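Local coordinates for protein arsenite methyltransferase (Chlamydomonas reinhardtii, PDB 5EVJ) that methylates trivalent arsenic, using S-adenosylmethionine as the methyl donor and probably the glutathione conjugate of arsenite as its substrate, at residues 110-115 with 144-149; 242-247 with 267-272; 274-279 with 328-333; 289-294 with 310-315. The protein carries 15 engineered substitutions. All blocks are in the same frame, centred on the assembly; numbering follows the deposited sequence.

How the interactions relate
Interactions 1 and 2 belong to the same seven-stranded mixed sheet: 110-115 with 144-149 closes it at the parallel edge, 242-247 with 267-272 at the antiparallel edge. Both rest mainly on backbone hydrogen bonds. Interaction 3 starts at the end of strand 266-274 and joins the loop after it to the end of helix 322-329, and interaction 4 lies in the separate small sheets; both depend more on side chains, with one direct hydrogen bond each. Val328 of interaction 3 touches Phe312 and Ala291 of interaction 4. Interaction 2 meets both, through Arg272 and Arg243. All four are partly buried; interaction 2 lies nearest the middle, its centre about 8 Å from the chain's centre, and interaction 4 farthest out, about 21 Å.

Interaction 1. Residues 110-115 with 144-149; sequences SVTGVD and TFIQGE
Val111, Gly113 and Asp115 bond through their backbones to Thr144, Ile146 and Gly148 in a parallel pairing of two strands whose axes approach to 4.7 Å at 21°. Five hydrogen bonds cross. Gly113 is held through both its N-H and its C=O: Gly113 N gives to Thr144 O at 2.8 Å, and Ile146 N to Gly113 O at 2.7 Å, nearly straight at 167°. Two residues on, Asp115 N gives to Ile146 O, while Asp115 O takes Gly148 N, which stands tilted from the carbonyl plane. Between these bonds lie CA-H...O contacts, such as Thr112 CA to Thr144 O at 3.2 Å. A water donates to Val111 O and also bonds Thr144 OG1.

The apolar contacts divide between the two faces of the sheet. On the face of Thr112 and Val114, Ile146 CG1 sits between its backbone N and carbonyl carbon (chi1 68°), 4.1 Å from Val114 CG2, and Ile146 CD1 reaches Thr112 CG2 at 4.0 Å. On the other face Phe145 CD1 lies 4.0 Å from Gly113 CA, where a CB would collide with the ring; helices 96-104 and 118-126 both touch this phenylalanine.

Asp115 OD1 and OD2 accept from Thr117 N and Gly93 N, tying the strand end to the glycine-rich turn. Two adjacent parallel strands joined through intervening helices form a beta-alpha-beta crossover, consistent with the Rossmann-like fold of class I methyltransferases.

Interaction 2. Residues 242-247 with 267-272; sequences PRQLEA and YSITYR. Engineered in segment 242-247: Ala247 (natural residue Cys).
Ile269 fills the space between Gln244, Ala247 and the ring of Tyr271. Its CG2 meets Gln244 CG at 3.9 Å and lies 3.6 Å above the Tyr271 ring plane, toward the rim, while Ile269 CG1 faces engineered Ala247 CB at 4.0 Å. An alanine in place of Ile269 would probably open a gap over the Tyr271 ring and leave Gln244 CG without this apolar neighbour. Further along, a water donates to Gln244 OE1 and accepts from Tyr271 OH at 2.6 Å, joining the two side-chain ends.

The backbone sets these positions. Arg243 and Arg272 exchange N-H...O bonds in both directions, the shorter being Arg272 N to Arg243 O at 2.7 Å. Beyond Gln244 the register slips by one: Leu245 N gives to Thr270 O at 2.7 Å, whereas Thr270 N gives to Glu246 O at 3.0 Å. Two residues thus stand opposite Thr270, a beta bulge, and Leu245 CB turns toward Arg272 CG.

Further out, Arg272 NE forms a salt bridge with Glu194 and Arg243 NH1 one with Asp307. Strand 243-249 is outermost in the sheet; strand 266-274 pairs on its other side with 193-202, and helix 227-237 packs on Pro242 and Tyr271.

Interaction 3. Residues 274-279 with 328-333; sequences FKVPGQ and VGESYL. Engineered in segment 328-333: Tyr332 (natural residue Trp).
An ST turn at Ser331, just beyond the end of helix 322-329, brings Ser331, Tyr332 and Leu333 against the ring of Phe274, while Glu330 reaches the loop after strand 266-274. Ser331 OG lies between its own backbone N and carbonyl carbon (chi1 72°), where it accepts from Leu333 N at 2.9 Å; it also bonds Met327 O, so the turn is tied back to the helix.

Phe274 supplies the apolar half of the contact. Its CE1 comes within 4.0 Å of Ser331 CB and 4.1 Å of Tyr332 CE1, and Phe274 CZ lies 4.0 Å from Leu333 CD1. The Phe274 side chain crosses those of Tyr332 and Leu333 at about a right angle. Tyr332 is an engineered residue whose OH bonds to Glu194.

At the polar end Gln279 NE2 donates to Glu330 OE1 at 2.9 Å along a fairly straight path of 163°. The acceptor lies near the amide plane of Gln279, yet the donor comes from above the carboxylate plane, the two planes being 51° apart. Gln279 is bent at chi2, and its loop is folded by Gln279 N bonding to Val276 O, with Pro277 and Gly278 at the corners of a type II turn. Val276 CG1 packs 3.7 Å from Glu330 OE1.

Glu330 OE1 is also bonded to Ser326 OG. Two polar partners thus grip the same carboxylate oxygen, which would probably restrict the carboxylate's rotation and stabilise negative charge on OE1, while neutral Gln279 provides a directional link without a balancing charge.

Interaction 4. Residues 289-294 with 310-315; sequences QVAVYK and HRFVTN
Tyr293 O receives Asn315 N at 2.8 Å in an almost perfectly linear hydrogen bond of 179°, the one direct bond between segments that otherwise diverge. Strands 289-293 and 310-313 are inclined at 61° and their axes come no nearer than 6.5 Å, too far for regular pairing. A water fills in next to the direct bond, accepting from Tyr293 N and donating to Val313 O at 2.8 Å. Thr314 CA adds a CA-H...O contact to Tyr293 O at 3.4 Å.

Among the side chains, Phe312 bears on two residues of the other strand: its CB lies 3.6 Å from Tyr293 CB and its CE2 3.6 Å from Ala291 CB. The bridging water lies at the edge of the Phe312 ring, in its plane. Tyr293 CG is anti to the backbone N (chi1 173°), and the ring beyond it passes Thr314, whose OG1 is 3.6 Å from Tyr293 CE2. Thr314 OG1 bonds Ser301 O, so a valine in its place would probably leave that carbonyl without this donor and its loop less firmly tied. Val292 CG1 packs on Asn315 CA.

Phe337 meets the Tyr293 ring and makes an edge-to-face stack with Phe312, while Tyr293 OH is bonded to His300 and Ile297. An aromatic cluster thus joins the beta hairpin of strands 303-305 and 310-313 to the three-stranded antiparallel sheet centred on 289-293, both separate from the Rossmann-like sheet.

Interaction 1. Residues 110-115 with 144-149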
loop_
_atom_site.group_PDB
_atom_site.type_symbol
_atom_site.label_atom_id
_atom_site.label_comp_id
_atom_site.label_asym_id
_atom_site.label_seq_id
_atom_site.Cartn_x
_atom_site.Cartn_y
_atom_site.Cartn_z
ATOM N N SER A 110 5.672 -2.146 -15.323
ATOM C CA SER A 110 4.403 -1.617 -15.859
ATOM C C SER A 110 3.349 -1.395 -14.810
ATOM O O SER A 110 3.459 -1.901 -13.675
ATOM C CB SER A 110 3.845 -2.545 -16.927
ATOM O OG SER A 110 3.860 -3.848 -16.425
ATOM N N VAL A 111 2.359 -0.589 -15.188
ATOM C CA VAL A 111 1.321 -0.169 -14.337
ATOM C C VAL A 111 -0.028 -0.353 -15.006
ATOM O O VAL A 111 -0.213 0.013 -16.189
ATOM C CB VAL A 111 1.518 1.310 -13.932
ATOM C CG1 VAL A 111 0.420 1.761 -12.968
ATOM C CG2 VAL A 111 2.918 1.509 -13.338
ATOM N N THR A 112 -0.962 -0.903 -14.232
ATOM C CA THR A 112 -2.325 -0.992 -14.608
ATOM C C THR A 112 -3.181 -0.152 -13.625
ATOM O O THR A 112 -3.048 -0.243 -12.398
ATOM C CB THR A 112 -2.779 -2.447 -14.608
ATOM O OG1 THR A 112 -2.008 -3.201 -15.563
ATOM C CG2 THR A 112 -4.274 -2.578 -14.936
ATOM N N GLY A 113 -4.052 0.682 -14.164
ATOM C CA GLY A 113 -4.961 1.498 -13.334
ATOM C C GLY A 113 -6.408 1.083 -13.627
ATOM O O GLY A 113 -6.789 0.883 -14.798
ATOM N N VAL A 114 -7.189 0.901 -12.567
ATOM C CA VAL A 114 -8.579 0.529 -12.673
ATOM C C VAL A 114 -9.366 1.654 -12.094
ATOM O O VAL A 114 -9.133 2.023 -10.962
ATOM C CB VAL A 114 -8.920 -0.709 -11.842
ATOM C CG1 VAL A 114 -10.410 -0.986 -11.900
ATOM C CG2 VAL A 114 -8.198 -1.926 -12.362
ATOM N N ASP A 115 -10.258 2.260 -12.872
ATOM C CA ASP A 115 -11.222 3.179 -12.250
ATOM C C ASP A 115 -12.672 2.970 -12.644
ATOM O O ASP A 115 -12.966 2.237 -13.596
ATOM C CB ASP A 115 -10.824 4.636 -12.344
ATOM C CG ASP A 115 -11.485 5.496 -11.206
ATOM O OD1 ASP A 115 -12.639 5.941 -11.403
ATOM O OD2 ASP A 115 -10.867 5.737 -10.145
ATOM N N THR A 144 -1.607 1.091 -18.603
ATOM C CA THR A 144 -2.813 0.548 -19.140
ATOM C C THR A 144 -3.835 1.008 -18.124
ATOM O O THR A 144 -3.707 0.743 -16.912
ATOM C CB THR A 144 -2.798 -1.002 -19.169
ATOM O OG1 THR A 144 -1.610 -1.489 -19.832
ATOM C CG2 THR A 144 -4.059 -1.595 -19.859
ATOM N N PHE A 145 -4.822 1.757 -18.592
ATOM C CA PHE A 145 -5.934 2.119 -17.754
ATOM C C PHE A 145 -7.148 1.368 -18.200
ATOM O O PHE A 145 -7.443 1.362 -19.356
ATOM C CB PHE A 145 -6.152 3.596 -17.895
ATOM C CG PHE A 145 -5.019 4.388 -17.338
ATOM C CD1 PHE A 145 -4.862 4.515 -15.932
ATOM C CD2 PHE A 145 -4.087 4.952 -18.174
ATOM C CE1 PHE A 145 -3.790 5.210 -15.414
ATOM C CE2 PHE A 145 -3.015 5.662 -17.667
ATOM C CZ PHE A 145 -2.877 5.818 -16.285
ATOM N N ILE A 146 -7.838 0.689 -17.288
ATOM C CA ILE A 146 -9.075 0.025 -17.675
ATOM C C ILE A 146 -10.215 0.436 -16.768
ATOM O O ILE A 146 -10.000 0.870 -15.630
ATOM C CB ILE A 146 -8.936 -1.515 -17.745
ATOM C CG1 ILE A 146 -8.736 -2.126 -16.374
ATOM C CG2 ILE A 146 -7.745 -1.917 -18.611
ATOM C CD1 ILE A 146 -7.882 -3.365 -16.456
ATOM N N GLN A 147 -11.427 0.259 -17.278
ATOM C CA GLN A 147 -12.631 0.638 -16.593
ATOM C C GLN A 147 -13.155 -0.524 -15.788
ATOM O O GLN A 147 -13.380 -1.611 -16.320
ATOM C CB GLN A 147 -13.691 1.085 -17.607
ATOM C CG GLN A 147 -15.067 1.385 -17.014
ATOM C CD GLN A 147 -15.581 2.784 -17.390
ATOM O OE1 GLN A 147 -15.987 3.545 -16.513
ATOM N NE2 GLN A 147 -15.556 3.132 -18.695
ATOM N N GLY A 148 -13.463 -0.285 -14.516
ATOM C CA GLY A 148 -13.839 -1.432 -13.678
ATOM C C GLY A 148 -14.278 -1.109 -12.296
ATOM O O GLY A 148 -14.230 0.024 -11.873
ATOM N N GLU A 149 -14.717 -2.131 -11.584
ATOM C CA GLU A 149 -14.946 -1.991 -10.181
ATOM C C GLU A 149 -13.851 -2.650 -9.368
ATOM O O GLU A 149 -13.581 -3.864 -9.489
ATOM C CB GLU A 149 -16.252 -2.612 -9.795
ATOM C CG GLU A 149 -17.482 -1.834 -10.243
ATOM C CD GLU A 149 -18.714 -2.724 -10.137
ATOM O OE1 GLU A 149 -18.732 -3.819 -10.763
ATOM O OE2 GLU A 149 -19.646 -2.354 -9.396
HETATM O O HOH W 1 0.622 -1.787 -18.398
#

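Interaction 2. Residues 242-247 with 267-272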
loop_
_atom_site.group_PDB
_atom_site.type_symbol
_atom_site.label_atom_id
_atom_site.label_comp_id
_atom_site.label_asym_id
_atom_site.label_seq_id
_atom_site.Cartn_x
_atom_site.Cartn_y
_atom_site.Cartn_z
ATOM N N PRO A 242 -0.727 -7.308 8.862
ATOM C CA PRO A 242 -0.633 -5.961 8.358
ATOM C C PRO A 242 0.372 -5.138 9.138
ATOM O O PRO A 242 0.447 -5.283 10.315
ATOM C CB PRO A 242 -2.046 -5.371 8.617
ATOM C CG PRO A 242 -2.943 -6.539 8.584
ATOM C CD PRO A 242 -2.101 -7.586 9.327
ATOM N N ARG A 243 1.117 -4.271 8.460
ATOM C CA ARG A 243 2.137 -3.454 9.097
ATOM C C ARG A 243 1.863 -2.042 8.713
ATOM O O ARG A 243 1.582 -1.728 7.570
ATOM C CB ARG A 243 3.533 -3.848 8.612
ATOM C CG ARG A 243 4.000 -5.226 9.057
ATOM C CD ARG A 243 4.571 -5.262 10.476
ATOM N NE ARG A 243 4.895 -6.660 10.794
ATOM C CZ ARG A 243 6.131 -7.142 10.788
ATOM N NH1 ARG A 243 7.136 -6.334 10.533
ATOM N NH2 ARG A 243 6.364 -8.424 11.058
ATOM N N GLN A 244 1.943 -1.189 9.696
ATOM C CA GLN A 244 1.680 0.216 9.565
ATOM C C GLN A 244 3.010 0.909 9.165
ATOM O O GLN A 244 4.029 0.844 9.881
ATOM C CB GLN A 244 1.116 0.663 10.925
ATOM C CG GLN A 244 1.144 2.156 11.127
ATOM C CD GLN A 244 0.352 2.582 12.349
ATOM O OE1 GLN A 244 -0.778 2.139 12.563
ATOM N NE2 GLN A 244 0.958 3.445 13.166
ATOM N N LEU A 245 3.042 1.562 8.023
ATOM C CA LEU A 245 4.295 2.210 7.638
ATOM C C LEU A 245 4.352 3.608 8.249
ATOM O O LEU A 245 5.388 4.032 8.729
ATOM C CB LEU A 245 4.415 2.295 6.089
ATOM C CG LEU A 245 5.636 3.106 5.563
ATOM C CD1 LEU A 245 6.958 2.528 6.073
ATOM C CD2 LEU A 245 5.692 3.284 4.059
ATOM N N GLU A 246 3.225 4.321 8.239
ATOM C CA GLU A 246 3.141 5.619 8.871
ATOM C C GLU A 246 1.689 6.102 9.033
ATOM O O GLU A 246 0.777 5.726 8.281
ATOM C CB GLU A 246 3.922 6.660 8.094
ATOM C CG GLU A 246 3.245 7.111 6.809
ATOM C CD GLU A 246 4.213 7.890 5.930
ATOM O OE1 GLU A 246 4.604 9.025 6.305
ATOM O OE2 GLU A 246 4.600 7.360 4.867
ATOM N N ALA A 247 1.492 6.910 10.057
ATOM C CA ALA A 247 0.165 7.353 10.413
ATOM C C ALA A 247 0.274 8.824 10.753
ATOM O O ALA A 247 1.241 9.276 11.383
ATOM C CB ALA A 247 -0.364 6.564 11.606
ATOM N N TYR A 267 -7.148 8.822 11.569
ATOM C CA TYR A 267 -5.809 8.697 10.993
ATOM C C TYR A 267 -5.798 8.399 9.488
ATOM O O TYR A 267 -6.681 7.730 8.914
ATOM C CB TYR A 267 -4.997 7.602 11.719
ATOM C CG TYR A 267 -4.980 7.889 13.189
ATOM C CD1 TYR A 267 -6.112 7.670 13.962
ATOM C CD2 TYR A 267 -3.879 8.479 13.776
ATOM C CE1 TYR A 267 -6.134 7.977 15.300
ATOM C CE2 TYR A 267 -3.854 8.755 15.115
ATOM C CZ TYR A 267 -4.990 8.510 15.870
ATOM O OH TYR A 267 -5.008 8.836 17.200
ATOM N N SER A 268 -4.752 8.909 8.894
ATOM C CA SER A 268 -4.358 8.601 7.562
ATOM C C SER A 268 -3.292 7.565 7.847
ATOM O O SER A 268 -2.282 7.880 8.475
ATOM C CB SER A 268 -3.668 9.859 6.977
ATOM O OG SER A 268 -3.124 9.605 5.705
ATOM N N ILE A 269 -3.517 6.332 7.418
ATOM C CA ILE A 269 -2.498 5.264 7.642
ATOM C C ILE A 269 -2.149 4.588 6.314
ATOM O O ILE A 269 -3.047 4.280 5.492
ATOM C CB ILE A 269 -2.982 4.144 8.590
ATOM C CG1 ILE A 269 -3.505 4.709 9.932
ATOM C CG2 ILE A 269 -1.885 3.085 8.812
ATOM C CD1 ILE A 269 -4.114 3.616 10.839
ATOM N N THR A 270 -0.848 4.348 6.134
ATOM C CA THR A 270 -0.333 3.610 4.996
ATOM C C THR A 270 0.019 2.264 5.577
ATOM O O THR A 270 0.877 2.140 6.464
ATOM C CB THR A 270 0.938 4.258 4.325
ATOM O OG1 THR A 270 0.633 5.536 3.763
ATOM C CG2 THR A 270 1.423 3.380 3.142
ATOM N N TYR A 271 -0.615 1.261 5.016
ATOM C CA TYR A 271 -0.470 -0.111 5.444
ATOM C C TYR A 271 0.312 -0.909 4.435
ATOM O O TYR A 271 0.210 -0.653 3.205
ATOM C CB TYR A 271 -1.889 -0.785 5.591
ATOM C CG TYR A 271 -2.458 -0.593 6.982
ATOM C CD1 TYR A 271 -1.839 -1.158 8.100
ATOM C CD2 TYR A 271 -3.632 0.151 7.175
ATOM C CE1 TYR A 271 -2.375 -1.002 9.386
ATOM C CE2 TYR A 271 -4.186 0.322 8.423
ATOM C CZ TYR A 271 -3.534 -0.217 9.541
ATOM O OH TYR A 271 -4.080 0.022 10.771
ATOM N N ARG A 272 0.982 -1.941 4.947
ATOM C CA ARG A 272 1.737 -2.868 4.171
ATOM C C ARG A 272 1.196 -4.275 4.365
ATOM O O ARG A 272 1.242 -4.827 5.473
ATOM C CB ARG A 272 3.204 -2.790 4.534
ATOM C CG ARG A 272 3.720 -1.353 4.409
ATOM C CD ARG A 272 5.257 -1.394 4.389
ATOM N NE ARG A 272 5.811 -1.827 3.097
ATOM C CZ ARG A 272 7.033 -1.528 2.628
ATOM N NH1 ARG A 272 7.890 -0.832 3.354
ATOM N NH2 ARG A 272 7.410 -1.922 1.382
HETATM O O HOH W 2 -2.765 0.059 13.006
#

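Interaction 3. Residues 274-279 with 328-333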
loop_
_atom_site.group_PDB
_atom_site.type_symbol
_atom_site.label_atom_id
_atom_site.label_comp_id
_atom_site.label_asym_id
_atom_site.label_seq_id
_atom_site.Cartn_x
_atom_site.Cartn_y
_atom_site.Cartn_z
ATOM N N PHE A 274 1.738 -7.862 2.979
ATOM C CA PHE A 274 2.577 -8.717 2.206
ATOM C C PHE A 274 1.946 -10.009 2.049
ATOM O O PHE A 274 1.275 -10.502 3.012
ATOM C CB PHE A 274 3.910 -8.953 2.900
ATOM C CG PHE A 274 4.844 -7.814 2.741
ATOM C CD1 PHE A 274 5.735 -7.766 1.641
ATOM C CD2 PHE A 274 4.826 -6.754 3.649
ATOM C CE1 PHE A 274 6.603 -6.691 1.477
ATOM C CE2 PHE A 274 5.704 -5.699 3.502
ATOM C CZ PHE A 274 6.619 -5.637 2.420
ATOM N N LYS A 275 2.254 -10.617 0.887
ATOM C CA LYS A 275 1.773 -11.945 0.602
ATOM C C LYS A 275 2.942 -12.930 0.511
ATOM O O LYS A 275 3.700 -12.903 -0.408
ATOM C CB LYS A 275 0.907 -11.921 -0.676
ATOM C CG LYS A 275 0.597 -13.312 -1.188
ATOM C CD LYS A 275 -0.490 -13.338 -2.263
ATOM C CE LYS A 275 -0.654 -14.745 -2.964
ATOM N NZ LYS A 275 -1.729 -14.650 -4.077
ATOM N N VAL A 276 3.056 -13.829 1.443
ATOM C CA VAL A 276 4.147 -14.817 1.358
ATOM C C VAL A 276 3.560 -16.137 1.786
ATOM O O VAL A 276 3.641 -16.534 2.957
ATOM C CB VAL A 276 5.389 -14.401 2.204
ATOM C CG1 VAL A 276 6.515 -15.351 1.914
ATOM C CG2 VAL A 276 5.784 -12.952 1.921
ATOM N N PRO A 277 2.903 -16.804 0.851
ATOM C CA PRO A 277 2.034 -17.936 1.225
ATOM C C PRO A 277 2.705 -18.938 2.128
ATOM O O PRO A 277 3.819 -19.378 1.869
ATOM C CB PRO A 277 1.648 -18.576 -0.157
ATOM C CG PRO A 277 1.681 -17.384 -1.104
ATOM C CD PRO A 277 2.889 -16.558 -0.611
ATOM N N GLY A 278 1.994 -19.330 3.176
ATOM C CA GLY A 278 2.493 -20.353 4.131
ATOM C C GLY A 278 3.441 -19.783 5.187
ATOM O O GLY A 278 3.798 -20.513 6.086
ATOM N N GLN A 279 3.790 -18.490 5.133
ATOM C CA GLN A 279 4.861 -17.967 5.984
ATOM C C GLN A 279 4.425 -16.945 7.021
ATOM O O GLN A 279 5.143 -16.774 8.005
ATOM C CB GLN A 279 5.955 -17.285 5.115
ATOM C CG GLN A 279 6.647 -18.217 4.097
ATOM C CD GLN A 279 7.601 -19.199 4.803
ATOM O OE1 GLN A 279 7.179 -20.259 5.169
ATOM N NE2 GLN A 279 8.857 -18.793 5.095
ATOM N N VAL A 328 11.199 -8.887 4.167
ATOM C CA VAL A 328 12.344 -8.205 3.606
ATOM C C VAL A 328 13.159 -9.254 2.883
ATOM O O VAL A 328 13.863 -8.927 1.959
ATOM C CB VAL A 328 13.225 -7.485 4.671
ATOM C CG1 VAL A 328 12.337 -6.527 5.465
ATOM C CG2 VAL A 328 14.016 -8.482 5.548
ATOM N N GLY A 329 13.020 -10.532 3.233
ATOM C CA GLY A 329 13.923 -11.429 2.530
ATOM C C GLY A 329 13.313 -12.493 1.645
ATOM O O GLY A 329 14.044 -13.399 1.237
ATOM N N GLU A 330 11.990 -12.456 1.440
ATOM C CA GLU A 330 11.299 -13.542 0.679
ATOM C C GLU A 330 10.299 -12.864 -0.203
ATOM O O GLU A 330 9.562 -13.512 -0.860
ATOM C CB GLU A 330 10.532 -14.548 1.604
ATOM C CG GLU A 330 11.369 -15.680 2.264
ATOM C CD GLU A 330 10.788 -16.163 3.633
ATOM O OE1 GLU A 330 9.577 -16.395 3.711
ATOM O OE2 GLU A 330 11.517 -16.281 4.677
ATOM N N SER A 331 10.261 -11.547 -0.161
ATOM C CA SER A 331 9.427 -10.734 -0.998
ATOM C C SER A 331 10.219 -10.126 -2.162
ATOM O O SER A 331 11.366 -10.497 -2.445
ATOM C CB SER A 331 8.912 -9.578 -0.167
ATOM O OG SER A 331 9.994 -8.626 0.112
ATOM N N TYR A 332 9.613 -9.132 -2.792
ATOM C CA TYR A 332 10.238 -8.448 -3.923
ATOM C C TYR A 332 11.380 -7.607 -3.438
ATOM O O TYR A 332 12.166 -7.123 -4.249
ATOM C CB TYR A 332 9.245 -7.543 -4.644
ATOM C CG TYR A 332 8.754 -6.357 -3.846
ATOM C CD1 TYR A 332 7.628 -6.458 -2.994
ATOM C CD2 TYR A 332 9.357 -5.096 -3.988
ATOM C CE1 TYR A 332 7.137 -5.355 -2.312
ATOM C CE2 TYR A 332 8.890 -4.038 -3.313
ATOM C CZ TYR A 332 7.785 -4.168 -2.453
ATOM O OH TYR A 332 7.344 -3.032 -1.795
ATOM N N LEU A 333 11.473 -7.417 -2.122
ATOM C CA LEU A 333 12.504 -6.541 -1.566
ATOM C C LEU A 333 13.751 -7.368 -1.350
ATOM O O LEU A 333 14.771 -6.809 -1.031
ATOM C CB LEU A 333 12.093 -5.986 -0.210
ATOM C CG LEU A 333 10.950 -5.009 -0.089
ATOM C CD1 LEU A 333 10.454 -4.878 1.366
ATOM C CD2 LEU A 333 11.346 -3.644 -0.712
#

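Interaction 4. Residues 289-294 with 310-315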
loop_
_atom_site.group_PDB
_atom_site.type_symbol
_atom_site.label_atom_id
_atom_site.label_comp_id
_atom_site.label_asym_id
_atom_site.label_seq_id
_atom_site.Cartn_x
_atom_site.Cartn_y
_atom_site.Cartn_z
ATOM N N GLN A 289 16.458 -15.776 13.165
ATOM C CA GLN A 289 16.987 -15.210 11.963
ATOM C C GLN A 289 17.583 -13.820 12.192
ATOM O O GLN A 289 17.179 -13.078 13.128
ATOM C CB GLN A 289 15.928 -15.182 10.861
ATOM C CG GLN A 289 15.423 -16.548 10.421
ATOM C CD GLN A 289 13.996 -16.422 9.864
ATOM O OE1 GLN A 289 13.074 -15.972 10.549
ATOM N NE2 GLN A 289 13.855 -16.703 8.597
ATOM N N VAL A 290 18.511 -13.457 11.301
ATOM C CA VAL A 290 19.073 -12.063 11.270
ATOM C C VAL A 290 18.928 -11.482 9.887
ATOM O O VAL A 290 19.252 -12.182 8.921
ATOM C CB VAL A 290 20.595 -12.155 11.594
ATOM C CG1 VAL A 290 21.326 -10.810 11.423
ATOM C CG2 VAL A 290 20.772 -12.762 13.001
ATOM N N ALA A 291 18.551 -10.206 9.807
ATOM C CA ALA A 291 18.422 -9.451 8.551
ATOM C C ALA A 291 19.476 -8.321 8.402
ATOM O O ALA A 291 19.843 -7.620 9.393
ATOM C CB ALA A 291 17.009 -8.845 8.413
ATOM N N VAL A 292 19.993 -8.160 7.181
ATOM C CA VAL A 292 20.951 -7.123 6.962
ATOM C C VAL A 292 20.457 -6.495 5.712
ATOM O O VAL A 292 20.302 -7.186 4.647
ATOM C CB VAL A 292 22.412 -7.671 6.748
ATOM C CG1 VAL A 292 23.463 -6.546 6.709
ATOM C CG2 VAL A 292 22.773 -8.692 7.807
ATOM N N TYR A 293 20.143 -5.211 5.851
ATOM C CA TYR A 293 19.865 -4.421 4.720
ATOM C C TYR A 293 21.125 -3.968 4.061
ATOM O O TYR A 293 22.007 -3.428 4.714
ATOM C CB TYR A 293 19.046 -3.292 5.137
ATOM C CG TYR A 293 18.863 -2.327 4.015
ATOM C CD1 TYR A 293 18.205 -2.725 2.837
ATOM C CD2 TYR A 293 19.290 -0.976 4.157
ATOM C CE1 TYR A 293 18.005 -1.818 1.796
ATOM C CE2 TYR A 293 19.076 -0.060 3.111
ATOM C CZ TYR A 293 18.434 -0.478 1.925
ATOM O OH TYR A 293 18.214 0.405 0.868
ATOM N N LYS A 294 21.236 -4.237 2.762
ATOM C CA LYS A 294 22.481 -4.042 2.011
ATOM C C LYS A 294 22.647 -2.620 1.436
ATOM O O LYS A 294 23.672 -2.310 0.838
ATOM C CB LYS A 294 22.673 -5.128 0.878
ATOM C CG LYS A 294 23.034 -6.503 1.394
ATOM C CD LYS A 294 23.311 -7.494 0.247
ATOM C CE LYS A 294 21.981 -7.978 -0.304
ATOM N NZ LYS A 294 22.076 -9.292 -0.995
ATOM N N HIS A 310 10.387 -0.957 12.463
ATOM C CA HIS A 310 11.531 -1.712 11.908
ATOM C C HIS A 310 12.289 -0.854 10.941
ATOM O O HIS A 310 11.937 -0.784 9.761
ATOM C CB HIS A 310 11.087 -3.004 11.192
ATOM C CG HIS A 310 10.387 -3.982 12.086
ATOM N ND1 HIS A 310 9.055 -3.865 12.413
ATOM C CD2 HIS A 310 10.845 -5.088 12.730
ATOM C CE1 HIS A 310 8.714 -4.868 13.205
ATOM N NE2 HIS A 310 9.786 -5.624 13.412
ATOM N N ARG A 311 13.343 -0.232 11.436
ATOM C CA ARG A 311 14.250 0.545 10.614
ATOM C C ARG A 311 15.578 -0.201 10.539
ATOM O O ARG A 311 16.126 -0.518 11.565
ATOM C CB ARG A 311 14.462 1.923 11.239
ATOM C CG ARG A 311 15.571 2.751 10.613
ATOM C CD ARG A 311 15.407 4.157 11.152
ATOM N NE ARG A 311 15.709 5.159 10.152
ATOM C CZ ARG A 311 16.941 5.621 9.901
ATOM N NH1 ARG A 311 18.000 5.172 10.611
ATOM N NH2 ARG A 311 17.117 6.546 8.940
ATOM N N PHE A 312 16.055 -0.468 9.332
ATOM C CA PHE A 312 17.255 -1.212 9.072
ATOM C C PHE A 312 18.292 -0.251 8.612
ATOM O O PHE A 312 18.091 0.517 7.602
ATOM C CB PHE A 312 17.078 -2.199 7.907
ATOM C CG PHE A 312 16.165 -3.323 8.233
ATOM C CD1 PHE A 312 14.766 -3.161 8.106
ATOM C CD2 PHE A 312 16.690 -4.504 8.778
ATOM C CE1 PHE A 312 13.927 -4.177 8.487
ATOM C CE2 PHE A 312 15.826 -5.521 9.186
ATOM C CZ PHE A 312 14.449 -5.352 9.023
ATOM N N VAL A 313 19.424 -0.311 9.308
ATOM C CA VAL A 313 20.510 0.542 8.941
ATOM C C VAL A 313 21.406 -0.286 8.043
ATOM O O VAL A 313 21.706 -1.497 8.299
ATOM C CB VAL A 313 21.200 1.092 10.195
ATOM C CG1 VAL A 313 22.421 1.955 9.828
ATOM C CG2 VAL A 313 20.198 1.933 11.024
ATOM N N THR A 314 21.853 0.347 6.973
ATOM C CA THR A 314 22.782 -0.343 6.024
ATOM C C THR A 314 23.922 -1.121 6.681
ATOM O O THR A 314 24.656 -0.581 7.458
ATOM C CB THR A 314 23.314 0.698 5.060
ATOM O OG1 THR A 314 22.172 1.292 4.430
ATOM C CG2 THR A 314 24.334 0.097 4.039
ATOM N N ASN A 315 24.005 -2.417 6.394
ATOM C CA ASN A 315 24.993 -3.331 6.856
ATOM C C ASN A 315 25.021 -3.611 8.338
ATOM O O ASN A 315 25.973 -4.274 8.799
ATOM C CB ASN A 315 26.347 -2.978 6.269
ATOM C CG ASN A 315 26.415 -3.310 4.759
ATOM O OD1 ASN A 315 26.902 -2.528 3.954
ATOM N ND2 ASN A 315 25.916 -4.485 4.387
HETATM O O HOH W 3 20.196 -3.885 8.360
#